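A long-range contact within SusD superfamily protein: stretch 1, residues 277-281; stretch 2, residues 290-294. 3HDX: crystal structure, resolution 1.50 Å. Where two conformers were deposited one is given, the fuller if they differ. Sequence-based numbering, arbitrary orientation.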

# COMPACT_ATOMS: atom_id res chain seq x y z
N GLU A 277 11.26 -7.49 -6.15
CA GLU A 277 12.54 -8.06 -6.60
C GLU A 277 12.44 -8.90 -7.88
O GLU A 277 13.40 -8.96 -8.64
CB GLU A 277 13.17 -8.93 -5.51
CG GLU A 277 13.60 -8.24 -4.24
CD GLU A 277 12.57 -8.27 -3.13
OE1 GLU A 277 11.36 -8.26 -3.39
OE2 GLU A 277 12.98 -8.30 -1.97
N GLN A 278 11.32 -9.58 -8.10
CA GLN A 278 11.12 -10.33 -9.35
C GLN A 278 11.26 -9.42 -10.58
O GLN A 278 11.83 -9.83 -11.63
CB GLN A 278 9.76 -11.02 -9.34
CG GLN A 278 9.66 -12.13 -8.31
CD GLN A 278 8.25 -12.66 -8.02
OE1 GLN A 278 7.25 -12.03 -8.39
NE2 GLN A 278 8.16 -13.82 -7.32
N LEU A 279 10.77 -8.18 -10.44
CA LEU A 279 10.84 -7.20 -11.49
C LEU A 279 12.11 -6.36 -11.51
O LEU A 279 12.53 -5.94 -12.58
CB LEU A 279 9.62 -6.23 -11.39
CG LEU A 279 8.23 -6.85 -11.58
CD1 LEU A 279 7.13 -5.86 -11.14
CD2 LEU A 279 8.03 -7.34 -13.02
N THR A 280 12.74 -6.14 -10.36
CA THR A 280 13.87 -5.21 -10.28
C THR A 280 15.25 -5.80 -10.17
O THR A 280 16.19 -5.17 -10.65
CB THR A 280 13.66 -4.25 -9.08
OG1 THR A 280 13.53 -5.02 -7.87
CG2 THR A 280 12.44 -3.30 -9.32
N LEU A 281 15.41 -6.95 -9.54
CA LEU A 281 16.76 -7.45 -9.32
C LEU A 281 17.38 -8.18 -10.50
O LEU A 281 16.70 -8.81 -11.30
CB LEU A 281 16.85 -8.28 -8.04
CG LEU A 281 16.46 -7.61 -6.71
CD1 LEU A 281 16.97 -8.43 -5.47
CD2 LEU A 281 16.96 -6.10 -6.59
N TYR A 290 19.59 -9.36 -16.57
CA TYR A 290 19.07 -7.99 -16.66
C TYR A 290 17.80 -7.84 -15.84
O TYR A 290 17.06 -8.81 -15.66
CB TYR A 290 18.81 -7.59 -18.12
CG TYR A 290 20.06 -7.64 -18.97
CD1 TYR A 290 20.99 -6.59 -18.95
CD2 TYR A 290 20.32 -8.74 -19.77
CE1 TYR A 290 22.15 -6.67 -19.71
CE2 TYR A 290 21.47 -8.82 -20.53
CZ TYR A 290 22.37 -7.78 -20.50
OH TYR A 290 23.52 -7.84 -21.27
N PRO A 291 17.56 -6.62 -15.33
CA PRO A 291 16.32 -6.40 -14.58
C PRO A 291 15.13 -6.26 -15.55
O PRO A 291 15.35 -5.79 -16.68
CB PRO A 291 16.59 -5.07 -13.88
CG PRO A 291 17.46 -4.31 -14.79
CD PRO A 291 18.37 -5.38 -15.42
N GLU A 292 13.91 -6.67 -15.16
CA GLU A 292 12.74 -6.49 -16.04
C GLU A 292 12.38 -5.00 -16.12
O GLU A 292 11.98 -4.52 -17.19
CB GLU A 292 11.47 -7.26 -15.59
CG GLU A 292 11.56 -8.78 -15.70
CD GLU A 292 12.02 -9.32 -17.07
OE1 GLU A 292 11.77 -8.74 -18.17
OE2 GLU A 292 12.69 -10.36 -17.01
N ILE A 293 12.55 -4.29 -15.01
CA ILE A 293 12.27 -2.84 -14.93
C ILE A 293 13.38 -2.19 -14.10
O ILE A 293 13.96 -2.82 -13.25
CB ILE A 293 10.86 -2.52 -14.36
CG1 ILE A 293 10.78 -2.77 -12.84
CG2 ILE A 293 9.75 -3.28 -15.13
CD1 ILE A 293 9.38 -2.49 -12.21
N TYR A 294 13.65 -0.93 -14.37
CA TYR A 294 14.72 -0.22 -13.66
C TYR A 294 14.50 1.28 -13.76
O TYR A 294 13.75 1.75 -14.63
CB TYR A 294 16.12 -0.61 -14.22
CG TYR A 294 16.33 -0.21 -15.66
CD1 TYR A 294 15.84 -0.98 -16.71
CD2 TYR A 294 17.07 0.93 -15.98
CE1 TYR A 294 16.02 -0.60 -18.05
CE2 TYR A 294 17.27 1.32 -17.30
CZ TYR A 294 16.75 0.56 -18.33
OH TYR A 294 16.97 0.97 -19.65
O HOH W 1 14.23 -8.63 -12.73
O HOH W 2 16.07 -2.59 -11.49

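The contact joins the last turn of a helix to the start of a strand. Residues 277 to 280 are helical, and Leu281 is the first residue to leave helical phi/psi, its psi of 149° turning the chain out of the spiral. In the second stretch, Tyr290 to Glu292 form a loop that passes into a strand at Ile293. The nearest CA atoms across the contact are those of Leu279 and Glu292, 5.0 Å apart, and those of Thr280 and Pro291, 5.1 Å apart.

The backbone chemistry follows from the helix ending. Within the last turn, Leu281 N still donates to Glu277 O at 3.0 Å, and Thr280 N makes a weak bond of 3.4 Å to the same oxygen. Carbonyls near the end of a helix have no further turn to supply amide donors, so they must find other partners. Leu279 finds one across the contact: Ile293 N donates to Leu279 O at 2.9 Å, with an N-H...O angle of 151°. Glu292 N also lies 3.0 Å from Leu279 O. Pro291, just before them, has no amide hydrogen to offer and meets the helix end through carbon instead.

Two waters extend the polar network. Water 1 lies within hydrogen-bonding distance of Gln278 O and Leu281 O, each 2.9 Å from its oxygen, and accepts from Glu292 N at 3.1 Å, thus linking the end of the helix to the loop. Water 2 is simpler: it donates to Thr280 O at 2.7 Å and to Ile293 O at 2.8 Å. Two carbonyls cannot bond each other directly, and a water with two protons satisfies both.

The apolar packing centres on Leu279 and Ile293, which have the largest covered areas in their respective stretches. Both are buried, and their purely hydrocarbon side chains can meet at van der Waals distance with no polar group left unpaired. The CA-to-CB bonds of both point sideways, but the end of the Ile293 side chain comes nearer the helix, bringing Ile293 CD1 to 3.8 Å from Leu279 CB. With chi1 at p, Ile293 places CG1 3.9 Å from Thr280 CG2; chi2 at t then extends the chain to CD1. Thr280 points away at its CA-to-CB bond, yet its methyl group gives this otherwise polar side chain an apolar surface suited to the buried contact. Pro291 adds a compact, buried ring, its CB 3.3 Å from Thr280 O; this close approach is packing of carbon against a carbonyl.

Glu292 combines both characters. Its CA-to-CB bond points toward the helix, and its CB lies 4.3 Å from Leu279 CD2, so the CB methylene lies beside the leucine side chain. The end leads away, and Glu292 OE2 is hydrogen-bonded to a residue adjoining one of the stretches. A glutamate suits this partly exposed position because its CB and CG methylenes can sit beside the helix end while its charged carboxylate stays clear of the apolar contact.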